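Local coordinates for protein putative fimbrium tip subunit Fim1C (Bacteroides ovatus, PDB 4EPS) that probably forms part of the tip of fimbriae, the filaments on the bacterial cell surface that mediate adhesion and biofilm formation, at residues T351-I354 with H355-F358; L388-N391 with N392-L396; D397-Y400 with D401-T405; C409-Y412 with Q413-E417. One frame throughout, in Å; residues are numbered along the deposited sequence. Where two conformers were deposited one is given.

Contact 1: T351-I354 with H355-F358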
loop_
_atom_site.group_PDB
_atom_site.type_symbol
_atom_site.label_atom_id
_atom_site.label_comp_id
_atom_site.label_asym_id
_atom_site.label_seq_id
_atom_site.Cartn_x
_atom_site.Cartn_y
_atom_site.Cartn_z
ATOM N N THR A 351 8.021 -51.959 7.250
ATOM C CA THR A 351 7.158 -53.094 7.590
ATOM C C THR A 351 5.860 -52.500 8.134
ATOM O O THR A 351 4.774 -52.855 7.689
ATOM C CB THR A 351 7.865 -54.032 8.596
ATOM O OG1 THR A 351 9.062 -54.537 8.005
ATOM C CG2 THR A 351 6.982 -55.180 9.035
ATOM N N GLN A 352 5.993 -51.584 9.092
ATOM C CA GLN A 352 4.887 -50.862 9.690
ATOM C C GLN A 352 4.946 -49.407 9.179
ATOM O O GLN A 352 5.981 -48.747 9.315
ATOM C CB GLN A 352 4.982 -50.959 11.215
ATOM C CG GLN A 352 4.052 -50.032 11.973
ATOM C CD GLN A 352 4.438 -49.918 13.425
ATOM O OE1 GLN A 352 5.542 -49.471 13.778
ATOM N NE2 GLN A 352 3.498 -50.233 14.296
ATOM N N SER A 353 3.842 -48.915 8.576
ATOM C CA SER A 353 3.794 -47.534 8.065
ATOM C C SER A 353 3.968 -46.534 9.194
ATOM O O SER A 353 3.764 -46.880 10.359
ATOM C CB SER A 353 2.470 -47.270 7.349
ATOM O OG SER A 353 1.379 -47.309 8.257
ATOM N N ILE A 354 4.312 -45.287 8.858
ATOM C CA ILE A 354 4.429 -44.225 9.862
ATOM C C ILE A 354 3.043 -44.012 10.496
ATOM O O ILE A 354 2.941 -43.798 11.697
ATOM C CB ILE A 354 5.001 -42.935 9.216
ATOM C CG1 ILE A 354 6.456 -43.186 8.754
ATOM C CG2 ILE A 354 4.937 -41.749 10.201
ATOM C CD1 ILE A 354 6.785 -42.516 7.527
ATOM N N HIS A 355 1.980 -44.082 9.679
ATOM C CA HIS A 355 0.612 -43.981 10.176
ATOM C C HIS A 355 0.329 -45.060 11.248
ATOM O O HIS A 355 -0.151 -44.741 12.345
ATOM C CB HIS A 355 -0.400 -44.129 9.026
ATOM C CG HIS A 355 -1.796 -44.237 9.531
ATOM N ND1 HIS A 355 -2.423 -43.166 10.135
ATOM C CD2 HIS A 355 -2.618 -45.315 9.571
ATOM C CE1 HIS A 355 -3.624 -43.601 10.471
ATOM N NE2 HIS A 355 -3.775 -44.897 10.175
ATOM N N ASP A 356 0.610 -46.325 10.915
ATOM C CA ASP A 356 0.353 -47.439 11.835
ATOM C C ASP A 356 1.157 -47.271 13.125
ATOM O O ASP A 356 0.590 -47.471 14.206
ATOM C CB ASP A 356 0.621 -48.797 11.174
ATOM C CG ASP A 356 -0.462 -49.264 10.209
ATOM O OD1 ASP A 356 -1.547 -48.626 10.163
ATOM O OD2 ASP A 356 -0.218 -50.241 9.478
ATOM N N TRP A 357 2.430 -46.814 13.029
ATOM C CA TRP A 357 3.229 -46.541 14.230
ATOM C C TRP A 357 2.582 -45.435 15.050
ATOM O O TRP A 357 2.435 -45.568 16.267
ATOM C CB TRP A 357 4.687 -46.137 13.894
ATOM C CG TRP A 357 5.387 -45.470 15.052
ATOM C CD1 TRP A 357 5.843 -46.073 16.192
ATOM C CD2 TRP A 357 5.602 -44.060 15.231
ATOM N NE1 TRP A 357 6.373 -45.128 17.049
ATOM C CE2 TRP A 357 6.238 -43.887 16.483
ATOM C CE3 TRP A 357 5.332 -42.922 14.446
ATOM C CZ2 TRP A 357 6.598 -42.622 16.972
ATOM C CZ3 TRP A 357 5.663 -41.669 14.947
ATOM C CH2 TRP A 357 6.285 -41.527 16.197
ATOM N N PHE A 358 2.227 -44.329 14.378
ATOM C CA PHE A 358 1.683 -43.118 14.994
ATOM C C PHE A 358 0.415 -43.412 15.835
ATOM O O PHE A 358 0.302 -42.907 16.952
ATOM C CB PHE A 358 1.393 -42.062 13.897
ATOM C CG PHE A 358 0.697 -40.815 14.373
ATOM C CD1 PHE A 358 1.398 -39.829 15.058
ATOM C CD2 PHE A 358 -0.662 -40.627 14.143
ATOM C CE1 PHE A 358 0.754 -38.677 15.508
ATOM C CE2 PHE A 358 -1.304 -39.465 14.585
ATOM C CZ PHE A 358 -0.593 -38.503 15.266
HETATM O O HOH W 1 1.509 -50.632 7.808
#

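Contact 2: L388-N391 with N392-L396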
loop_
_atom_site.group_PDB
_atom_site.type_symbol
_atom_site.label_atom_id
_atom_site.label_comp_id
_atom_site.label_asym_id
_atom_site.label_seq_id
_atom_site.Cartn_x
_atom_site.Cartn_y
_atom_site.Cartn_z
ATOM N N LEU A 388 -0.700 -29.730 5.132
ATOM C CA LEU A 388 -0.242 -30.352 6.393
ATOM C C LEU A 388 1.229 -30.700 6.407
ATOM O O LEU A 388 1.652 -31.476 7.263
ATOM C CB LEU A 388 -1.067 -31.655 6.640
ATOM C CG LEU A 388 -2.546 -31.423 7.022
ATOM C CD1 LEU A 388 -3.347 -32.701 6.887
ATOM C CD2 LEU A 388 -2.661 -30.841 8.442
ATOM N N GLY A 389 2.013 -30.149 5.475
ATOM C CA GLY A 389 3.436 -30.469 5.392
ATOM C C GLY A 389 4.208 -30.185 6.670
ATOM O O GLY A 389 5.040 -30.999 7.075
ATOM N N TYR A 390 3.933 -29.050 7.329
ATOM C CA TYR A 390 4.673 -28.744 8.565
ATOM C C TYR A 390 4.359 -29.819 9.630
ATOM O O TYR A 390 5.287 -30.411 10.215
ATOM C CB TYR A 390 4.406 -27.325 9.098
ATOM C CG TYR A 390 5.267 -27.112 10.325
ATOM C CD1 TYR A 390 6.634 -26.877 10.205
ATOM C CD2 TYR A 390 4.755 -27.338 11.603
ATOM C CE1 TYR A 390 7.457 -26.772 11.332
ATOM C CE2 TYR A 390 5.571 -27.253 12.736
ATOM C CZ TYR A 390 6.920 -26.980 12.594
ATOM O OH TYR A 390 7.733 -26.930 13.699
ATOM N N ASN A 391 3.065 -30.109 9.835
ATOM C CA ASN A 391 2.622 -31.189 10.714
ATOM C C ASN A 391 3.385 -32.465 10.391
ATOM O O ASN A 391 3.901 -33.132 11.298
ATOM C CB ASN A 391 1.103 -31.431 10.521
ATOM C CG ASN A 391 0.624 -32.683 11.204
ATOM O OD1 ASN A 391 0.278 -32.660 12.383
ATOM N ND2 ASN A 391 0.622 -33.806 10.489
ATOM N N ASN A 392 3.407 -32.848 9.090
ATOM C CA ASN A 392 4.044 -34.094 8.658
ATOM C C ASN A 392 5.531 -34.139 9.025
ATOM O O ASN A 392 6.017 -35.217 9.391
ATOM C CB ASN A 392 3.846 -34.326 7.141
ATOM C CG ASN A 392 2.378 -34.464 6.777
ATOM O OD1 ASN A 392 1.506 -34.613 7.657
ATOM N ND2 ASN A 392 2.055 -34.307 5.484
ATOM N N SER A 393 6.242 -32.991 8.916
ATOM C CA SER A 393 7.662 -32.904 9.284
ATOM C C SER A 393 7.842 -33.190 10.780
ATOM O O SER A 393 8.743 -33.938 11.161
ATOM C CB SER A 393 8.219 -31.524 8.945
ATOM O OG SER A 393 9.633 -31.531 9.053
ATOM N N GLU A 394 6.962 -32.614 11.630
ATOM C CA GLU A 394 7.047 -32.828 13.076
ATOM C C GLU A 394 6.723 -34.282 13.435
ATOM O O GLU A 394 7.371 -34.824 14.327
ATOM C CB GLU A 394 6.157 -31.853 13.858
ATOM C CG GLU A 394 6.814 -30.480 13.978
ATOM C CD GLU A 394 6.428 -29.671 15.203
ATOM O OE1 GLU A 394 5.506 -30.093 15.938
ATOM O OE2 GLU A 394 7.006 -28.578 15.395
ATOM N N VAL A 395 5.770 -34.929 12.726
ATOM C CA VAL A 395 5.445 -36.342 12.996
ATOM C C VAL A 395 6.633 -37.216 12.571
ATOM O O VAL A 395 7.001 -38.138 13.302
ATOM C CB VAL A 395 4.118 -36.811 12.346
ATOM C CG1 VAL A 395 3.882 -38.306 12.608
ATOM C CG2 VAL A 395 2.945 -35.984 12.870
ATOM N N LEU A 396 7.266 -36.893 11.432
ATOM C CA LEU A 396 8.427 -37.651 10.981
ATOM C C LEU A 396 9.627 -37.489 11.945
ATOM O O LEU A 396 10.410 -38.430 12.098
ATOM C CB LEU A 396 8.833 -37.262 9.570
ATOM C CG LEU A 396 9.278 -38.438 8.686
ATOM C CD1 LEU A 396 8.099 -39.284 8.256
ATOM C CD2 LEU A 396 9.931 -37.941 7.425
#

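Contact 3: D397-Y400 with D401-T405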
loop_
_atom_site.group_PDB
_atom_site.type_symbol
_atom_site.label_atom_id
_atom_site.label_comp_id
_atom_site.label_asym_id
_atom_site.label_seq_id
_atom_site.Cartn_x
_atom_site.Cartn_y
_atom_site.Cartn_z
ATOM N N ASP A 397 9.750 -36.315 12.596
ATOM C CA ASP A 397 10.805 -36.055 13.593
ATOM C C ASP A 397 10.562 -36.926 14.821
ATOM O O ASP A 397 11.512 -37.534 15.332
ATOM C CB ASP A 397 10.858 -34.567 13.974
ATOM C CG ASP A 397 11.512 -33.677 12.938
ATOM O OD1 ASP A 397 12.102 -34.217 11.969
ATOM O OD2 ASP A 397 11.449 -32.437 13.098
ATOM N N LEU A 398 9.282 -37.056 15.242
ATOM C CA LEU A 398 8.891 -37.922 16.359
ATOM C C LEU A 398 9.210 -39.384 16.028
ATOM O O LEU A 398 9.711 -40.108 16.894
ATOM C CB LEU A 398 7.405 -37.754 16.711
ATOM C CG LEU A 398 6.988 -36.425 17.333
ATOM C CD1 LEU A 398 5.481 -36.360 17.470
ATOM C CD2 LEU A 398 7.618 -36.230 18.699
ATOM N N TYR A 399 8.985 -39.799 14.756
ATOM C CA TYR A 399 9.323 -41.145 14.291
ATOM C C TYR A 399 10.841 -41.335 14.356
ATOM O O TYR A 399 11.303 -42.382 14.814
ATOM C CB TYR A 399 8.811 -41.382 12.858
ATOM C CG TYR A 399 9.094 -42.770 12.331
ATOM C CD1 TYR A 399 10.290 -43.058 11.672
ATOM C CD2 TYR A 399 8.145 -43.782 12.434
ATOM C CE1 TYR A 399 10.548 -44.334 11.170
ATOM C CE2 TYR A 399 8.382 -45.053 11.916
ATOM C CZ TYR A 399 9.590 -45.325 11.290
ATOM O OH TYR A 399 9.836 -46.579 10.799
ATOM N N TYR A 400 11.607 -40.335 13.886
ATOM C CA TYR A 400 13.067 -40.401 13.929
ATOM C C TYR A 400 13.577 -40.535 15.383
ATOM O O TYR A 400 14.463 -41.347 15.638
ATOM C CB TYR A 400 13.726 -39.193 13.239
ATOM C CG TYR A 400 15.238 -39.278 13.287
ATOM C CD1 TYR A 400 15.939 -40.068 12.383
ATOM C CD2 TYR A 400 15.960 -38.648 14.299
ATOM C CE1 TYR A 400 17.327 -40.193 12.452
ATOM C CE2 TYR A 400 17.346 -38.784 14.393
ATOM C CZ TYR A 400 18.026 -39.540 13.456
ATOM O OH TYR A 400 19.392 -39.654 13.534
ATOM N N ASP A 401 12.997 -39.767 16.317
ATOM C CA ASP A 401 13.351 -39.780 17.744
ATOM C C ASP A 401 13.223 -41.180 18.348
ATOM O O ASP A 401 13.986 -41.532 19.245
ATOM C CB ASP A 401 12.462 -38.795 18.522
ATOM C CG ASP A 401 12.737 -37.321 18.246
ATOM O OD1 ASP A 401 13.769 -37.014 17.598
ATOM O OD2 ASP A 401 11.927 -36.473 18.689
ATOM N N THR A 402 12.283 -41.978 17.831
ATOM C CA THR A 402 12.009 -43.336 18.285
ATOM C C THR A 402 12.898 -44.377 17.584
ATOM O O THR A 402 13.451 -45.230 18.272
ATOM C CB THR A 402 10.504 -43.656 18.079
ATOM O OG1 THR A 402 9.729 -42.635 18.706
ATOM C CG2 THR A 402 10.088 -45.008 18.650
ATOM N N PHE A 403 13.015 -44.339 16.241
ATOM C CA PHE A 403 13.701 -45.393 15.482
ATOM C C PHE A 403 15.106 -45.045 14.961
ATOM O O PHE A 403 15.852 -45.966 14.600
ATOM C CB PHE A 403 12.821 -45.847 14.306
ATOM C CG PHE A 403 11.492 -46.405 14.762
ATOM C CD1 PHE A 403 11.395 -47.703 15.254
ATOM C CD2 PHE A 403 10.348 -45.616 14.752
ATOM C CE1 PHE A 403 10.170 -48.207 15.702
ATOM C CE2 PHE A 403 9.125 -46.121 15.196
ATOM C CZ PHE A 403 9.041 -47.414 15.664
ATOM N N LYS A 404 15.448 -43.743 14.882
ATOM C CA LYS A 404 16.751 -43.221 14.436
ATOM C C LYS A 404 17.147 -43.709 13.017
ATOM O O LYS A 404 18.343 -43.771 12.699
ATOM C CB LYS A 404 17.870 -43.545 15.472
ATOM C CG LYS A 404 17.620 -42.970 16.873
ATOM C CD LYS A 404 17.756 -41.457 16.965
ATOM C CE LYS A 404 17.601 -41.001 18.398
ATOM N NZ LYS A 404 17.908 -39.556 18.562
ATOM N N THR A 405 16.143 -44.016 12.161
ATOM C CA THR A 405 16.378 -44.453 10.783
ATOM C C THR A 405 16.673 -43.226 9.930
ATOM O O THR A 405 15.872 -42.282 9.899
ATOM C CB THR A 405 15.199 -45.270 10.232
ATOM O OG1 THR A 405 14.767 -46.219 11.214
ATOM C CG2 THR A 405 15.555 -45.996 8.939
HETATM O O HOH W 2 8.547 -40.442 19.347
HETATM O O HOH W 3 12.424 -47.317 10.405
#

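Contact 4: C409-Y412 with Q413-E417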
loop_
_atom_site.group_PDB
_atom_site.type_symbol
_atom_site.label_atom_id
_atom_site.label_comp_id
_atom_site.label_asym_id
_atom_site.label_seq_id
_atom_site.Cartn_x
_atom_site.Cartn_y
_atom_site.Cartn_z
ATOM N N CYS A 409 15.040 -38.573 2.669
ATOM C CA CYS A 409 14.371 -37.250 2.668
ATOM C C CYS A 409 15.015 -36.269 3.674
ATOM O O CYS A 409 15.063 -35.072 3.391
ATOM C CB CYS A 409 12.875 -37.386 2.911
ATOM S SG CYS A 409 12.448 -38.077 4.525
ATOM N N PHE A 410 15.549 -36.775 4.810
ATOM C CA PHE A 410 16.236 -35.933 5.798
ATOM C C PHE A 410 17.554 -35.374 5.260
ATOM O O PHE A 410 17.942 -34.267 5.662
ATOM C CB PHE A 410 16.536 -36.715 7.088
ATOM C CG PHE A 410 15.338 -37.246 7.838
ATOM C CD1 PHE A 410 14.233 -36.436 8.085
ATOM C CD2 PHE A 410 15.354 -38.525 8.386
ATOM C CE1 PHE A 410 13.136 -36.925 8.797
ATOM C CE2 PHE A 410 14.267 -39.001 9.119
ATOM C CZ PHE A 410 13.167 -38.202 9.319
ATOM N N GLN A 411 18.243 -36.140 4.375
ATOM C CA GLN A 411 19.517 -35.705 3.789
ATOM C C GLN A 411 19.277 -34.593 2.782
ATOM O O GLN A 411 20.036 -33.622 2.765
ATOM C CB GLN A 411 20.295 -36.870 3.136
ATOM C CG GLN A 411 21.710 -36.496 2.641
ATOM C CD GLN A 411 22.559 -35.770 3.673
ATOM O OE1 GLN A 411 23.031 -36.359 4.655
ATOM N NE2 GLN A 411 22.758 -34.467 3.482
ATOM N N TYR A 412 18.204 -34.707 1.968
ATOM C CA TYR A 412 17.855 -33.670 0.996
ATOM C C TYR A 412 17.419 -32.408 1.733
ATOM O O TYR A 412 17.778 -31.309 1.282
ATOM C CB TYR A 412 16.793 -34.153 -0.029
ATOM C CG TYR A 412 17.358 -35.221 -0.940
ATOM C CD1 TYR A 412 18.258 -34.895 -1.951
ATOM C CD2 TYR A 412 17.110 -36.570 -0.702
ATOM C CE1 TYR A 412 18.846 -35.883 -2.744
ATOM C CE2 TYR A 412 17.706 -37.564 -1.476
ATOM C CZ TYR A 412 18.577 -37.217 -2.493
ATOM O OH TYR A 412 19.173 -38.195 -3.254
ATOM N N GLN A 413 16.676 -32.559 2.866
ATOM C CA GLN A 413 16.234 -31.425 3.687
ATOM C C GLN A 413 17.474 -30.688 4.226
ATOM O O GLN A 413 17.543 -29.450 4.178
ATOM C CB GLN A 413 15.336 -31.940 4.831
ATOM C CG GLN A 413 14.684 -30.859 5.689
ATOM C CD GLN A 413 13.912 -31.425 6.867
ATOM O OE1 GLN A 413 14.350 -32.367 7.549
ATOM N NE2 GLN A 413 12.724 -30.880 7.127
ATOM N N ASP A 414 18.452 -31.455 4.741
ATOM C CA ASP A 414 19.708 -30.895 5.289
ATOM C C ASP A 414 20.457 -30.125 4.208
ATOM O O ASP A 414 20.961 -29.031 4.478
ATOM C CB ASP A 414 20.603 -32.028 5.852
ATOM C CG ASP A 414 20.141 -32.613 7.172
ATOM O OD1 ASP A 414 19.310 -31.964 7.856
ATOM O OD2 ASP A 414 20.611 -33.728 7.526
ATOM N N ASP A 415 20.538 -30.703 2.992
ATOM C CA ASP A 415 21.212 -30.103 1.838
ATOM C C ASP A 415 20.540 -28.810 1.416
ATOM O O ASP A 415 21.237 -27.858 1.070
ATOM C CB ASP A 415 21.226 -31.067 0.653
ATOM C CG ASP A 415 22.192 -32.228 0.770
ATOM O OD1 ASP A 415 22.968 -32.265 1.761
ATOM O OD2 ASP A 415 22.154 -33.124 -0.114
ATOM N N CYS A 416 19.179 -28.773 1.438
ATOM C CA CYS A 416 18.422 -27.556 1.090
ATOM C C CYS A 416 18.738 -26.467 2.119
ATOM O O CYS A 416 19.064 -25.340 1.751
ATOM C CB CYS A 416 16.924 -27.866 1.034
ATOM S SG CYS A 416 15.875 -26.452 0.595
ATOM N N GLU A 417 18.708 -26.819 3.400
ATOM C CA GLU A 417 18.992 -25.892 4.497
ATOM C C GLU A 417 20.447 -25.374 4.425
ATOM O O GLU A 417 20.692 -24.192 4.709
ATOM C CB GLU A 417 18.723 -26.599 5.854
ATOM C CG GLU A 417 19.032 -25.793 7.116
ATOM C CD GLU A 417 18.494 -24.372 7.194
ATOM O OE1 GLU A 417 17.374 -24.118 6.694
ATOM O OE2 GLU A 417 19.187 -23.516 7.793
#

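Contact 1: T351-I354 with H355-F358
The amide of Gln352 lies across the base of the Trp357 side chain, with Gln352 OE1 3.4 Å from Trp357 CB and Gln352 CD 3.7 Å from Trp357 CA. Amide and indole planes are turned 67° apart, and OE1 arrives at the indole edge, near the ring plane. Gln352 reaches this place because its CG is anti to the backbone N (chi1 169°) and the chain stays extended; on the way, Gln352 CG rests 3.7 Å from Asp356 CB. With an alanine here, the amide and its methylenes would be gone, and the base of Trp357 and the Asp356 methylene would probably lose their cover on this side. Ser353 is the N-cap of helix 354-359: its OG accepts from Asp356 N at 2.9 Å in a nearly straight bond (163°). The reciprocal arm of a capping box is replaced by water, which accepts from Ser353 N at 3.0 Å and lies next to the Asp356 carboxylate. Glu474 takes up the backbone N-H groups of Ile354 and His355, so a second carboxylate meets the same helix start. Beyond the cap, Trp357 N bonds to Ser353 O at 3.0 Å. Ile354 CG2 only grazes Trp357 CE3, 4.4 Å away. The ends of Ile354, Trp357 and Phe358 turn instead to helix 389-403, while His355 ND1 is hydrogen-bonded to Ser369 OG.

Contact 2: L388-N391 with N392-L396
Tyr390 and Glu394, one helical turn apart, are joined through their side-chain ends: Tyr390 OH donates to Glu394 OE2 at 2.5 Å, a very short bond. Glu394 CG stands anti to its carbonyl carbon (chi1 -79°) and the chain runs on extended, carrying the carboxylate to the phenol. The carboxylate oxygen sits at the phenol edge, near the ring plane, although ring and carboxylate planes are 56° apart. Ser327 OG also bonds to Glu394 OE2, so two hydroxyls hold this one oxygen. A second polar pair lies between neighbours in sequence. Asn391 ND2 donates a hydrogen bond to Asn392 OD1 at 3.1 Å, and the acceptor lies in the Asn391 amide plane while the two amides are turned 76° from each other. Both amides reach further, Asn391 ND2 to Val368 O and Asn392 ND2 to Ser472 OG. Van der Waals contact is slight: the methyl Val395 CG2 lies against the polar atoms Asn391 O (3.4 Å) and Asn391 ND2 (4.0 Å). Backbone bonds run from Asn392 N to Leu388 O (2.9 Å), from Ser393 N to Gly389 O (3.0 Å), and likewise from Glu394 and Val395 to Tyr390 and Asn391. Leu388 is the N-cap. These are the opening two turns of alpha-helix 389-403, with an i to i+4 tyrosine-glutamate pair.

Contact 3: D397-Y400 with D401-T405
Tyr400 packs its ring under the end of the helix, where Lys404 CA stands over one face, 4.0 Å from the ring centroid in a CH-pi contact. The Lys404 chain, bent at chi2, crosses the ring at about a right angle and brings Lys404 CD within 3.7 Å of Tyr400 CE2. At the ring edge, in plane, Thr405 O lies 3.3 Å from Tyr400 CD1. The backbone draws the same residues together, Lys404 N bonding to Tyr400 O at 2.7 Å. This is the C-terminus of helix 389-403: Lys404 leaves helical geometry with a positive phi (56°), which turns the chain over the tyrosine. Asp401 curls back along the preceding turn; its N bonds to Asp397 O at 2.9 Å, and its carboxylate flanks Leu398. Tyr399 has its CG anti to the backbone N (chi1 -178°), which lays the ring beneath Phe403. Phe403 CD2 sits over the centre of that ring, 3.5 Å from Tyr399 CE2, with the two planes inclined at 37°. Trp357 meets both of these rings edge-to-face. A water links Tyr399 OH to Thr405 OG1, and another joins Leu398 O to Thr402 OG1, where the Thr402 backbone bonds are weak.

Contact 4: C409-Y412 with Q413-E417
Within helix 408-419, whose one flank is packed against the protein and the other exposed, Gln411 and Asp415 meet across one turn. Gln411 NE2 approaches Asp415 OD1 at 2.8 Å, but the N-H points well off the oxygen (129°), so the bond is weak; it belongs to one of two conformers of Gln411. With CG anti to the backbone N (chi1 -174°), the bend at chi2 brings the amide over toward Asp415; amide and carboxylate planes end 43° apart. A leucine in place of Asp415 would remove the acceptor, and the Gln411 amide would probably be left without this partner and more free to turn. Asp414 leans back on the helix, its CG 3.1 Å from Phe410 O. Phe410 and Gln413 lie side by side, pointing the same way; in the conformer given, one of two, Gln413 OE1 comes near the ring plane, a slight and tentative approach at 4.1 Å from Phe410 CD1. The Gln413 amide has its stronger partner in Trp429 O, bonded to NE2. On the packed flank, Tyr412 stacks on Tyr504 and Cys416 touches Phe506, both of strand 502-509. Consecutive backbone bonds, such as Gln413 N to Cys409 O at 3.0 Å and Cys416 N to Tyr412 O at 2.9 Å, give the regular i to i+4 pattern of an amphipathic alpha-helix laid against a beta-sheet.

Overall arrangement
All four contacts are local turns of three helices that follow one another in the chain. Contacts 1 and 2 are largely buried, contact 4 partly so, and contact 3 lies at the surface. Contacts 2 and 3 are the start and the end of helix 389-403: polar side-chain pairs mark the first, aromatic faces and waters the second. Contact 1 is a serine N-cap with water; contact 4 has a weak glutamine-aspartate pair on its exposed flank and aromatic packing on the other. Helix 354-359, which contact 1 opens, packs against helix 389-403. Contact 4 packs on the same helix, Phe410 touching Leu396 of contact 2 and Tyr400 of contact 3.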